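Local coordinates for type IV pilus biogenesis protein PilB (PDB 7B7P) that serves as a minor pilin of type IV pili with a direct role in adhesion, carrying a von Willebrand factor A-like module with a metal site, at residues F168-Q179 with E189-S199; S306-F314 with Y329-D340. All coordinates share one frame; numbering follows the deposited sequence.

In the fold
Both interactions lie on the same side of the chain's centre, with their own centres about 24 Å apart and nearest atoms about 8 Å apart without touching. Interaction 1 comes first along the chain and joins the end of strand 162-169, in the parallel-stranded core of the von Willebrand factor A-like fold, to the start of helix 191-209. Interaction 2 follows and pairs strands 311-314 and 332-335, the inner two of a separate four-stranded antiparallel sheet. The first contact holds Ser-173 of the magnesium site; the side chain of Leu-336, in the turn after strand 332-335, lies about 10 Å from the bound magnesium ion, so that turn is near the metal site without touching it.

Interaction 1. Residues F168-Q179 with E189-S199; sequences FDTSGSMDWDLQ and ESRMDILRKKS
Arg-191, in the first turn of helix 191-209, meets the loop after strand 162-169 with both its backbone and its side chain. Its amide N donates to Trp-176 O at 2.9 Å, while its NE reaches Asp-177 O, also at 2.9 Å, from well above the carbonyl plane; NH2 adds a weak bond to the same oxygen. The side chain runs extended from CG to NE (chi2 168°, chi3 -170°), which carries the guanidinium past Trp-176 to the metal-site side, where NH1 forms salt bridges with Asp-284 and Glu-376. The indole of Trp-176 stands nearly perpendicular to the guanidinium, with CE3 over one face of it.

One residue on, Met-192 N donates to Met-174 O at 3.0 Å, in the carbonyl plane. The helix start is finished by a capping box: Asp-193 N gives its hydrogen to Ser-190 OG at 2.8 Å, and Ser-190 N returns one to Asp-193 OD2. Thus the amides of residues 190 to 193 all find acceptors, two on the facing loop.

Farther along the helix the contact is apolar. The bent chain of Met-174 puts CE 3.7 Å from Leu-195 CD2, and the same methyl touches Met-192 CE. Leu-195 CD2 also lies over a face of the Phe-168 ring, a CH-pi contact 4.2 Å from its centroid.

Asp-169 OD1 accepts from Ser-171 N, which makes an Asx turn, and also from Ser-171 OG, while OD2 is hydrogen-bonded to Thr-283 OG1 and the backbone N of Asp-284. Ser-173 OG bonds to OD2 of Asp-284, its fellow magnesium-binding residue. The Asp-Thr-Ser-Gly-Ser sequence is the MIDAS signature; the chemistry implies a metal loop held by main-chain bonds to the helix start, with Arg-191 probably balancing some acidic charge.

Interaction 2. Residues S306-F314 with Y329-D340; sequences SQGAGRVTF and YSRLGYDLYSRD
Val-312 and Tyr-334 form a hydrogen-bonded antiparallel pair, Val-312 N donating to Tyr-334 O at 2.9 Å and Tyr-334 N returning the bond to Val-312 O. Their side chains share one face of the sheet. The Tyr-334 ring, with CG between the backbone N and the carbonyl carbon (chi1 68°), folds back over its partner: Val-312 N sits above the ring centre and Val-312 CG2 packs 3.6 Å from CE1. The edge of the Phe-314 ring faces the backbone of Ser-330, Leu-332 and Gly-333, CZ lying 3.5 Å from Ser-330 O in the preceding 3-10 segment.

Arg-311 and Asp-335 form a non-hydrogen-bonded antiparallel pair with side chains on the other face; the Arg-311 guanidinium lies flat against the Asp-340 carboxylate, planes 7° apart. At 4.1 Å from NE to OD1 this is charge attraction, not a salt bridge. Past the strand, Leu-336 N binds Gly-310 O at 2.8 Å, and Arg-339 NH2 donates to Ala-309 O in its guanidinium plane. Positive phi favours glycine at Gly-310, where the Tyr-337 ring packs on the side a CB would take, CE2 3.9 Å from Gly-310 CA.

Farther out, Tyr-334 OH and Tyr-329 OH share a hydrogen bond of 2.7 Å. Asp-335 OD2 collects Arg-339 N and Asp-340 N from opposite faces of its plane, while OD1 takes Tyr-337 N in an Asx turn within the type I turn Asp-335 to Ser-338. Asp-340 then caps helix 341-358, its OD2 bonded to Thr-343. Strands 289-291 and 302-305 complete a four-stranded antiparallel sheet whose inner strand 332-335 leads through a tight turn into a capped helix.

Interaction 1. Residues F168-Q179 with E189-S199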
loop_
_atom_site.group_PDB
_atom_site.type_symbol
_atom_site.label_atom_id
_atom_site.label_comp_id
_atom_site.label_asym_id
_atom_site.label_seq_id
_atom_site.Cartn_x
_atom_site.Cartn_y
_atom_site.Cartn_z
ATOM N N PHE A 168 12.874 -8.619 -8.011
ATOM C CA PHE A 168 13.180 -9.868 -7.331
ATOM C C PHE A 168 14.672 -10.165 -7.374
ATOM O O PHE A 168 15.274 -10.200 -8.448
ATOM C CB PHE A 168 12.399 -11.032 -7.952
ATOM C CG PHE A 168 10.917 -11.036 -7.639
ATOM C CD1 PHE A 168 10.368 -10.175 -6.707
ATOM C CD2 PHE A 168 10.078 -11.941 -8.278
ATOM C CE1 PHE A 168 9.007 -10.196 -6.428
ATOM C CE2 PHE A 168 8.734 -11.972 -8.009
ATOM C CZ PHE A 168 8.191 -11.107 -7.081
ATOM N N ASP A 169 15.247 -10.405 -6.199
ATOM C CA ASP A 169 16.611 -10.882 -6.074
ATOM C C ASP A 169 16.753 -12.230 -6.791
ATOM O O ASP A 169 15.984 -13.165 -6.543
ATOM C CB ASP A 169 16.936 -10.988 -4.575
ATOM C CG ASP A 169 18.396 -11.313 -4.267
ATOM O OD1 ASP A 169 19.096 -11.995 -5.043
ATOM O OD2 ASP A 169 18.844 -10.923 -3.166
ATOM N N THR A 170 17.711 -12.311 -7.720
ATOM C CA THR A 170 18.021 -13.537 -8.449
ATOM C C THR A 170 19.472 -13.943 -8.241
ATOM O O THR A 170 20.069 -14.581 -9.107
ATOM C CB THR A 170 17.724 -13.418 -9.954
ATOM O OG1 THR A 170 18.635 -12.501 -10.583
ATOM C CG2 THR A 170 16.296 -12.975 -10.235
ATOM N N SER A 171 20.045 -13.619 -7.085
ATOM C CA SER A 171 21.417 -14.021 -6.813
ATOM C C SER A 171 21.539 -15.552 -6.666
ATOM O O SER A 171 20.550 -16.286 -6.565
ATOM C CB SER A 171 21.936 -13.315 -5.562
ATOM O OG SER A 171 21.257 -13.750 -4.406
ATOM N N GLY A 172 22.789 -16.027 -6.639
ATOM C CA GLY A 172 23.038 -17.459 -6.591
ATOM C C GLY A 172 22.497 -18.132 -5.343
ATOM O O GLY A 172 22.093 -19.297 -5.386
ATOM N N SER A 173 22.463 -17.409 -4.221
ATOM C CA SER A 173 21.887 -17.955 -2.996
ATOM C C SER A 173 20.440 -18.415 -3.186
ATOM O O SER A 173 19.943 -19.234 -2.400
ATOM C CB SER A 173 21.976 -16.896 -1.877
ATOM O OG SER A 173 21.074 -15.823 -2.122
ATOM N N MET A 174 19.744 -17.906 -4.203
ATOM C CA MET A 174 18.344 -18.272 -4.389
ATOM C C MET A 174 18.162 -19.700 -4.926
ATOM O O MET A 174 17.017 -20.139 -5.089
ATOM C CB MET A 174 17.656 -17.270 -5.314
ATOM C CG MET A 174 17.500 -15.887 -4.713
ATOM S SD MET A 174 16.187 -15.784 -3.514
ATOM C CE MET A 174 14.746 -15.669 -4.571
ATOM N N ASP A 175 19.254 -20.428 -5.183
ATOM C CA ASP A 175 19.179 -21.851 -5.476
ATOM C C ASP A 175 19.183 -22.721 -4.233
ATOM O O ASP A 175 18.881 -23.910 -4.340
ATOM C CB ASP A 175 20.348 -22.295 -6.355
ATOM C CG ASP A 175 19.980 -22.375 -7.799
ATOM O OD1 ASP A 175 18.763 -22.521 -8.107
ATOM O OD2 ASP A 175 20.914 -22.271 -8.619
ATOM N N TRP A 176 19.569 -22.183 -3.081
ATOM C CA TRP A 176 19.540 -22.971 -1.860
ATOM C C TRP A 176 18.133 -22.981 -1.275
ATOM O O TRP A 176 17.237 -22.276 -1.741
ATOM C CB TRP A 176 20.525 -22.431 -0.828
ATOM C CG TRP A 176 21.837 -22.035 -1.370
ATOM C CD1 TRP A 176 22.528 -22.623 -2.400
ATOM C CD2 TRP A 176 22.659 -20.965 -0.891
ATOM N NE1 TRP A 176 23.724 -21.971 -2.600
ATOM C CE2 TRP A 176 23.828 -20.948 -1.686
ATOM C CE3 TRP A 176 22.514 -20.006 0.124
ATOM C CZ2 TRP A 176 24.845 -20.006 -1.493
ATOM C CZ3 TRP A 176 23.529 -19.082 0.320
ATOM C CH2 TRP A 176 24.680 -19.089 -0.485
ATOM N N ASP A 177 17.937 -23.803 -0.239
ATOM C CA ASP A 177 16.648 -23.785 0.434
ATOM C C ASP A 177 16.620 -22.632 1.440
ATOM O O ASP A 177 17.622 -21.930 1.657
ATOM C CB ASP A 177 16.336 -25.156 1.058
ATOM C CG ASP A 177 17.133 -25.470 2.353
ATOM O OD1 ASP A 177 17.838 -24.606 2.950
ATOM O OD2 ASP A 177 17.054 -26.647 2.776
ATOM N N LEU A 178 15.455 -22.440 2.059
ATOM C CA LEU A 178 15.255 -21.306 2.952
ATOM C C LEU A 178 16.281 -21.269 4.078
ATOM O O LEU A 178 16.603 -20.184 4.573
ATOM C CB LEU A 178 13.841 -21.333 3.512
ATOM C CG LEU A 178 12.932 -20.538 2.580
ATOM C CD1 LEU A 178 11.464 -20.772 2.893
ATOM C CD2 LEU A 178 13.276 -19.044 2.610
ATOM N N GLN A 179 16.828 -22.422 4.472
ATOM C CA GLN A 179 17.850 -22.497 5.509
ATOM C C GLN A 179 19.268 -22.407 4.952
ATOM O O GLN A 179 20.227 -22.586 5.704
ATOM C CB GLN A 179 17.684 -23.788 6.317
ATOM C CG GLN A 179 16.464 -23.784 7.181
ATOM C CD GLN A 179 15.196 -24.097 6.393
ATOM O OE1 GLN A 179 14.156 -23.466 6.605
ATOM N NE2 GLN A 179 15.274 -25.073 5.477
ATOM N N GLU A 189 12.383 -27.469 -1.660
ATOM C CA GLU A 189 12.432 -26.574 -2.803
ATOM C C GLU A 189 13.453 -25.460 -2.562
ATOM O O GLU A 189 13.769 -25.115 -1.421
ATOM C CB GLU A 189 11.051 -25.969 -3.046
ATOM C CG GLU A 189 9.918 -26.975 -3.114
ATOM C CD GLU A 189 8.543 -26.316 -3.001
ATOM O OE1 GLU A 189 8.087 -26.054 -1.856
ATOM O OE2 GLU A 189 7.911 -26.057 -4.056
ATOM N N SER A 190 13.986 -24.914 -3.650
ATOM C CA SER A 190 14.833 -23.729 -3.565
ATOM C C SER A 190 13.996 -22.494 -3.249
ATOM O O SER A 190 12.774 -22.460 -3.452
ATOM C CB SER A 190 15.580 -23.494 -4.880
ATOM O OG SER A 190 14.700 -22.878 -5.815
ATOM N N ARG A 191 14.679 -21.460 -2.751
ATOM C CA ARG A 191 14.023 -20.175 -2.541
ATOM C C ARG A 191 13.367 -19.695 -3.823
ATOM O O ARG A 191 12.220 -19.233 -3.809
ATOM C CB ARG A 191 15.035 -19.145 -2.035
ATOM C CG ARG A 191 15.647 -19.515 -0.698
ATOM C CD ARG A 191 16.845 -18.626 -0.361
ATOM N NE ARG A 191 17.569 -19.144 0.794
ATOM C CZ ARG A 191 18.550 -18.500 1.416
ATOM N NH1 ARG A 191 18.940 -17.292 1.001
ATOM N NH2 ARG A 191 19.147 -19.066 2.449
ATOM N N MET A 192 14.067 -19.824 -4.950
ATOM C CA MET A 192 13.460 -19.435 -6.218
ATOM C C MET A 192 12.226 -20.279 -6.541
ATOM O O MET A 192 11.215 -19.740 -7.011
ATOM C CB MET A 192 14.477 -19.521 -7.356
ATOM C CG MET A 192 13.978 -18.768 -8.579
ATOM S SD MET A 192 13.635 -17.015 -8.180
ATOM C CE MET A 192 15.341 -16.433 -8.173
ATOM N N ASP A 193 12.283 -21.598 -6.299
ATOM C CA ASP A 193 11.099 -22.433 -6.517
ATOM C C ASP A 193 9.920 -21.881 -5.734
ATOM O O ASP A 193 8.832 -21.678 -6.281
ATOM C CB ASP A 193 11.365 -23.891 -6.114
ATOM C CG ASP A 193 12.364 -24.580 -7.028
ATOM O OD1 ASP A 193 12.395 -24.237 -8.229
ATOM O OD2 ASP A 193 13.112 -25.467 -6.543
ATOM N N ILE A 194 10.139 -21.575 -4.452
ATOM C CA ILE A 194 9.033 -21.093 -3.635
ATOM C C ILE A 194 8.576 -19.719 -4.114
ATOM O O ILE A 194 7.369 -19.429 -4.158
ATOM C CB ILE A 194 9.438 -21.096 -2.148
ATOM C CG1 ILE A 194 9.848 -22.503 -1.721
ATOM C CG2 ILE A 194 8.303 -20.582 -1.273
ATOM C CD1 ILE A 194 10.319 -22.594 -0.312
ATOM N N LEU A 195 9.527 -18.867 -4.517
ATOM C CA LEU A 195 9.178 -17.531 -4.981
ATOM C C LEU A 195 8.337 -17.585 -6.251
ATOM O O LEU A 195 7.352 -16.849 -6.385
ATOM C CB LEU A 195 10.443 -16.703 -5.208
ATOM C CG LEU A 195 10.157 -15.273 -5.687
ATOM C CD1 LEU A 195 9.096 -14.564 -4.814
ATOM C CD2 LEU A 195 11.463 -14.470 -5.744
ATOM N N ARG A 196 8.721 -18.435 -7.204
ATOM C CA ARG A 196 7.902 -18.609 -8.405
ATOM C C ARG A 196 6.450 -18.933 -8.050
ATOM O O ARG A 196 5.522 -18.228 -8.470
ATOM C CB ARG A 196 8.481 -19.709 -9.277
ATOM C CG ARG A 196 9.771 -19.368 -9.937
ATOM C CD ARG A 196 10.091 -20.498 -10.844
ATOM N NE ARG A 196 11.510 -20.697 -11.101
ATOM C CZ ARG A 196 12.139 -20.177 -12.149
ATOM N NH1 ARG A 196 11.466 -19.403 -12.988
ATOM N NH2 ARG A 196 13.431 -20.425 -12.353
ATOM N N LYS A 197 6.238 -19.987 -7.254
ATOM C CA LYS A 197 4.875 -20.384 -6.904
ATOM C C LYS A 197 4.137 -19.261 -6.179
ATOM O O LYS A 197 3.001 -18.918 -6.533
ATOM C CB LYS A 197 4.893 -21.655 -6.043
ATOM C CG LYS A 197 5.570 -22.882 -6.678
ATOM C CD LYS A 197 5.500 -24.084 -5.718
ATOM C CE LYS A 197 5.950 -25.383 -6.379
ATOM N NZ LYS A 197 7.360 -25.318 -6.912
ATOM N N LYS A 198 4.765 -18.668 -5.158
ATOM C CA LYS A 198 4.037 -17.724 -4.310
ATOM C C LYS A 198 3.749 -16.402 -5.011
ATOM O O LYS A 198 2.800 -15.698 -4.630
ATOM C CB LYS A 198 4.806 -17.464 -3.010
ATOM C CG LYS A 198 4.870 -18.652 -2.065
ATOM C CD LYS A 198 3.483 -19.248 -1.824
ATOM C CE LYS A 198 3.521 -20.341 -0.762
ATOM N NZ LYS A 198 2.236 -21.118 -0.745
ATOM N N SER A 199 4.533 -16.035 -6.020
ATOM C CA SER A 199 4.213 -14.805 -6.732
ATOM C C SER A 199 3.182 -15.027 -7.838
ATOM O O SER A 199 2.413 -14.106 -8.144
ATOM C CB SER A 199 5.495 -14.149 -7.275
ATOM O OG SER A 199 6.151 -14.950 -8.236
#

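Interaction 2. Residues S306-F314 with Y329-D340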
loop_
_atom_site.group_PDB
_atom_site.type_symbol
_atom_site.label_atom_id
_atom_site.label_comp_id
_atom_site.label_asym_id
_atom_site.label_seq_id
_atom_site.Cartn_x
_atom_site.Cartn_y
_atom_site.Cartn_z
ATOM N N SER A 306 40.182 -8.465 -6.078
ATOM C CA SER A 306 39.232 -9.489 -6.502
ATOM C C SER A 306 39.788 -10.902 -6.387
ATOM O O SER A 306 39.035 -11.829 -6.054
ATOM C CB SER A 306 38.765 -9.221 -7.936
ATOM O OG SER A 306 39.840 -9.339 -8.854
ATOM N N GLN A 307 41.086 -11.095 -6.636
ATOM C CA GLN A 307 41.609 -12.457 -6.667
ATOM C C GLN A 307 42.023 -12.930 -5.276
ATOM O O GLN A 307 41.934 -14.127 -4.965
ATOM C CB GLN A 307 42.789 -12.557 -7.633
ATOM C CG GLN A 307 42.608 -11.954 -9.048
ATOM C CD GLN A 307 41.171 -11.969 -9.609
ATOM O OE1 GLN A 307 40.310 -12.739 -9.175
ATOM N NE2 GLN A 307 40.923 -11.111 -10.604
ATOM N N GLY A 308 42.452 -12.011 -4.410
ATOM C CA GLY A 308 42.939 -12.421 -3.103
ATOM C C GLY A 308 42.098 -11.953 -1.935
ATOM O O GLY A 308 42.557 -11.979 -0.789
ATOM N N ALA A 309 40.866 -11.530 -2.208
ATOM C CA ALA A 309 39.971 -11.110 -1.138
ATOM C C ALA A 309 38.521 -11.146 -1.600
ATOM O O ALA A 309 37.606 -10.973 -0.790
ATOM C CB ALA A 309 40.337 -9.709 -0.646
ATOM N N GLY A 310 38.311 -11.340 -2.898
ATOM C CA GLY A 310 36.977 -11.466 -3.460
ATOM C C GLY A 310 36.160 -10.189 -3.482
ATOM O O GLY A 310 34.931 -10.243 -3.288
ATOM N N ARG A 311 36.798 -9.039 -3.712
ATOM C CA ARG A 311 36.021 -7.807 -3.780
ATOM C C ARG A 311 36.735 -6.736 -4.600
ATOM O O ARG A 311 37.962 -6.735 -4.738
ATOM C CB ARG A 311 35.711 -7.264 -2.386
ATOM C CG ARG A 311 36.921 -6.918 -1.565
ATOM C CD ARG A 311 36.469 -6.148 -0.351
ATOM N NE ARG A 311 37.567 -5.699 0.483
ATOM C CZ ARG A 311 38.066 -6.384 1.506
ATOM N NH1 ARG A 311 37.579 -7.583 1.819
ATOM N NH2 ARG A 311 39.068 -5.872 2.212
ATOM N N VAL A 312 35.930 -5.824 -5.136
ATOM C CA VAL A 312 36.386 -4.622 -5.815
ATOM C C VAL A 312 35.625 -3.440 -5.239
ATOM O O VAL A 312 34.390 -3.446 -5.198
ATOM C CB VAL A 312 36.169 -4.709 -7.335
ATOM C CG1 VAL A 312 36.544 -3.401 -7.996
ATOM C CG2 VAL A 312 36.967 -5.872 -7.918
ATOM N N THR A 313 36.344 -2.417 -4.812
ATOM C CA THR A 313 35.683 -1.306 -4.164
ATOM C C THR A 313 36.163 0.015 -4.757
ATOM O O THR A 313 37.221 0.101 -5.397
ATOM C CB THR A 313 35.892 -1.390 -2.646
ATOM O OG1 THR A 313 35.459 -0.173 -2.021
ATOM C CG2 THR A 313 37.354 -1.726 -2.310
ATOM N N PHE A 314 35.338 1.042 -4.586
ATOM C CA PHE A 314 35.676 2.389 -5.020
ATOM C C PHE A 314 35.830 3.265 -3.789
ATOM O O PHE A 314 34.914 3.337 -2.959
ATOM C CB PHE A 314 34.630 2.942 -5.981
ATOM C CG PHE A 314 34.601 2.230 -7.315
ATOM C CD1 PHE A 314 33.880 1.043 -7.478
ATOM C CD2 PHE A 314 35.290 2.745 -8.404
ATOM C CE1 PHE A 314 33.856 0.386 -8.721
ATOM C CE2 PHE A 314 35.264 2.101 -9.644
ATOM C CZ PHE A 314 34.558 0.921 -9.797
ATOM N N TYR A 329 31.376 -4.572 -16.227
ATOM C CA TYR A 329 32.118 -5.110 -15.092
ATOM C C TYR A 329 33.044 -4.058 -14.473
ATOM O O TYR A 329 33.265 -4.056 -13.253
ATOM C CB TYR A 329 32.910 -6.363 -15.505
ATOM C CG TYR A 329 33.787 -6.848 -14.372
ATOM C CD1 TYR A 329 33.246 -7.576 -13.312
ATOM C CD2 TYR A 329 35.144 -6.515 -14.319
ATOM C CE1 TYR A 329 34.037 -7.986 -12.245
ATOM C CE2 TYR A 329 35.937 -6.919 -13.262
ATOM C CZ TYR A 329 35.376 -7.659 -12.227
ATOM O OH TYR A 329 36.157 -8.069 -11.167
ATOM N N SER A 330 33.584 -3.143 -15.283
ATOM C CA SER A 330 34.479 -2.141 -14.718
ATOM C C SER A 330 33.755 -1.162 -13.797
ATOM O O SER A 330 34.404 -0.469 -13.009
ATOM C CB SER A 330 35.185 -1.369 -15.833
ATOM O OG SER A 330 34.248 -0.962 -16.805
ATOM N N ARG A 331 32.432 -1.069 -13.867
ATOM C CA ARG A 331 31.741 -0.123 -13.004
ATOM C C ARG A 331 31.174 -0.767 -11.734
ATOM O O ARG A 331 30.475 -0.091 -10.966
ATOM C CB ARG A 331 30.666 0.590 -13.809
ATOM C CG ARG A 331 31.305 1.478 -14.875
ATOM C CD ARG A 331 30.348 2.470 -15.485
ATOM N NE ARG A 331 29.345 1.803 -16.293
ATOM C CZ ARG A 331 28.106 1.517 -15.869
ATOM N NH1 ARG A 331 27.704 1.846 -14.637
ATOM N NH2 ARG A 331 27.246 0.938 -16.684
ATOM N N LEU A 332 31.533 -2.022 -11.455
ATOM C CA LEU A 332 30.878 -2.832 -10.439
ATOM C C LEU A 332 31.689 -2.796 -9.156
ATOM O O LEU A 332 32.853 -3.196 -9.137
ATOM C CB LEU A 332 30.708 -4.281 -10.913
ATOM C CG LEU A 332 30.030 -5.241 -9.922
ATOM C CD1 LEU A 332 28.548 -4.912 -9.778
ATOM C CD2 LEU A 332 30.199 -6.717 -10.320
ATOM N N GLY A 333 31.075 -2.312 -8.082
ATOM C CA GLY A 333 31.592 -2.565 -6.748
ATOM C C GLY A 333 30.913 -3.811 -6.208
ATOM O O GLY A 333 29.722 -4.016 -6.417
ATOM N N TYR A 334 31.689 -4.670 -5.543
ATOM C CA TYR A 334 31.103 -5.888 -4.994
ATOM C C TYR A 334 32.052 -6.552 -4.013
ATOM O O TYR A 334 33.266 -6.358 -4.068
ATOM C CB TYR A 334 30.742 -6.882 -6.080
ATOM C CG TYR A 334 31.937 -7.458 -6.775
ATOM C CD1 TYR A 334 32.596 -6.726 -7.760
ATOM C CD2 TYR A 334 32.401 -8.729 -6.472
ATOM C CE1 TYR A 334 33.702 -7.244 -8.432
ATOM C CE2 TYR A 334 33.504 -9.267 -7.139
ATOM C CZ TYR A 334 34.154 -8.507 -8.120
ATOM O OH TYR A 334 35.243 -8.992 -8.806
ATOM N N ASP A 335 31.470 -7.379 -3.144
ATOM C CA ASP A 335 32.197 -8.187 -2.169
ATOM C C ASP A 335 31.550 -9.574 -2.143
ATOM O O ASP A 335 30.437 -9.743 -1.619
ATOM C CB ASP A 335 32.161 -7.522 -0.798
ATOM C CG ASP A 335 32.639 -8.424 0.307
ATOM O OD1 ASP A 335 33.347 -9.392 0.002
ATOM O OD2 ASP A 335 32.348 -8.133 1.492
ATOM N N LEU A 336 32.238 -10.569 -2.708
ATOM C CA LEU A 336 31.676 -11.921 -2.779
ATOM C C LEU A 336 31.431 -12.537 -1.407
ATOM O O LEU A 336 30.595 -13.422 -1.284
ATOM C CB LEU A 336 32.593 -12.850 -3.585
ATOM C CG LEU A 336 32.830 -12.466 -5.049
ATOM C CD1 LEU A 336 34.087 -13.146 -5.607
ATOM C CD2 LEU A 336 31.630 -12.827 -5.866
ATOM N N TYR A 337 32.127 -12.099 -0.376
ATOM C CA TYR A 337 31.972 -12.690 0.946
ATOM C C TYR A 337 31.022 -11.930 1.859
ATOM O O TYR A 337 30.773 -12.397 2.975
ATOM C CB TYR A 337 33.341 -12.808 1.609
ATOM C CG TYR A 337 34.241 -13.714 0.805
ATOM C CD1 TYR A 337 33.988 -15.077 0.733
ATOM C CD2 TYR A 337 35.297 -13.199 0.068
ATOM C CE1 TYR A 337 34.794 -15.913 -0.012
ATOM C CE2 TYR A 337 36.111 -14.022 -0.679
ATOM C CZ TYR A 337 35.855 -15.383 -0.718
ATOM O OH TYR A 337 36.656 -16.206 -1.464
ATOM N N SER A 338 30.491 -10.777 1.420
ATOM C CA SER A 338 29.534 -9.969 2.194
ATOM C C SER A 338 29.996 -9.723 3.625
ATOM O O SER A 338 29.214 -9.828 4.569
ATOM C CB SER A 338 28.135 -10.596 2.189
ATOM O OG SER A 338 27.752 -11.011 0.880
ATOM N N ARG A 339 31.271 -9.363 3.780
ATOM C CA ARG A 339 31.880 -9.091 5.082
ATOM C C ARG A 339 32.474 -7.686 5.227
ATOM O O ARG A 339 32.654 -7.221 6.358
ATOM C CB ARG A 339 32.997 -10.110 5.356
ATOM C CG ARG A 339 34.118 -10.016 4.329
ATOM C CD ARG A 339 35.202 -11.039 4.556
ATOM N NE ARG A 339 36.087 -11.117 3.393
ATOM C CZ ARG A 339 37.206 -11.835 3.349
ATOM N NH1 ARG A 339 37.588 -12.557 4.403
ATOM N NH2 ARG A 339 37.936 -11.840 2.246
ATOM N N ASP A 340 32.794 -7.010 4.135
ATOM C CA ASP A 340 33.413 -5.687 4.195
ATOM C C ASP A 340 32.356 -4.615 4.486
ATOM O O ASP A 340 31.484 -4.354 3.647
ATOM C CB ASP A 340 34.124 -5.423 2.876
ATOM C CG ASP A 340 34.746 -4.056 2.817
ATOM O OD1 ASP A 340 35.701 -3.810 3.586
ATOM O OD2 ASP A 340 34.290 -3.241 1.986
#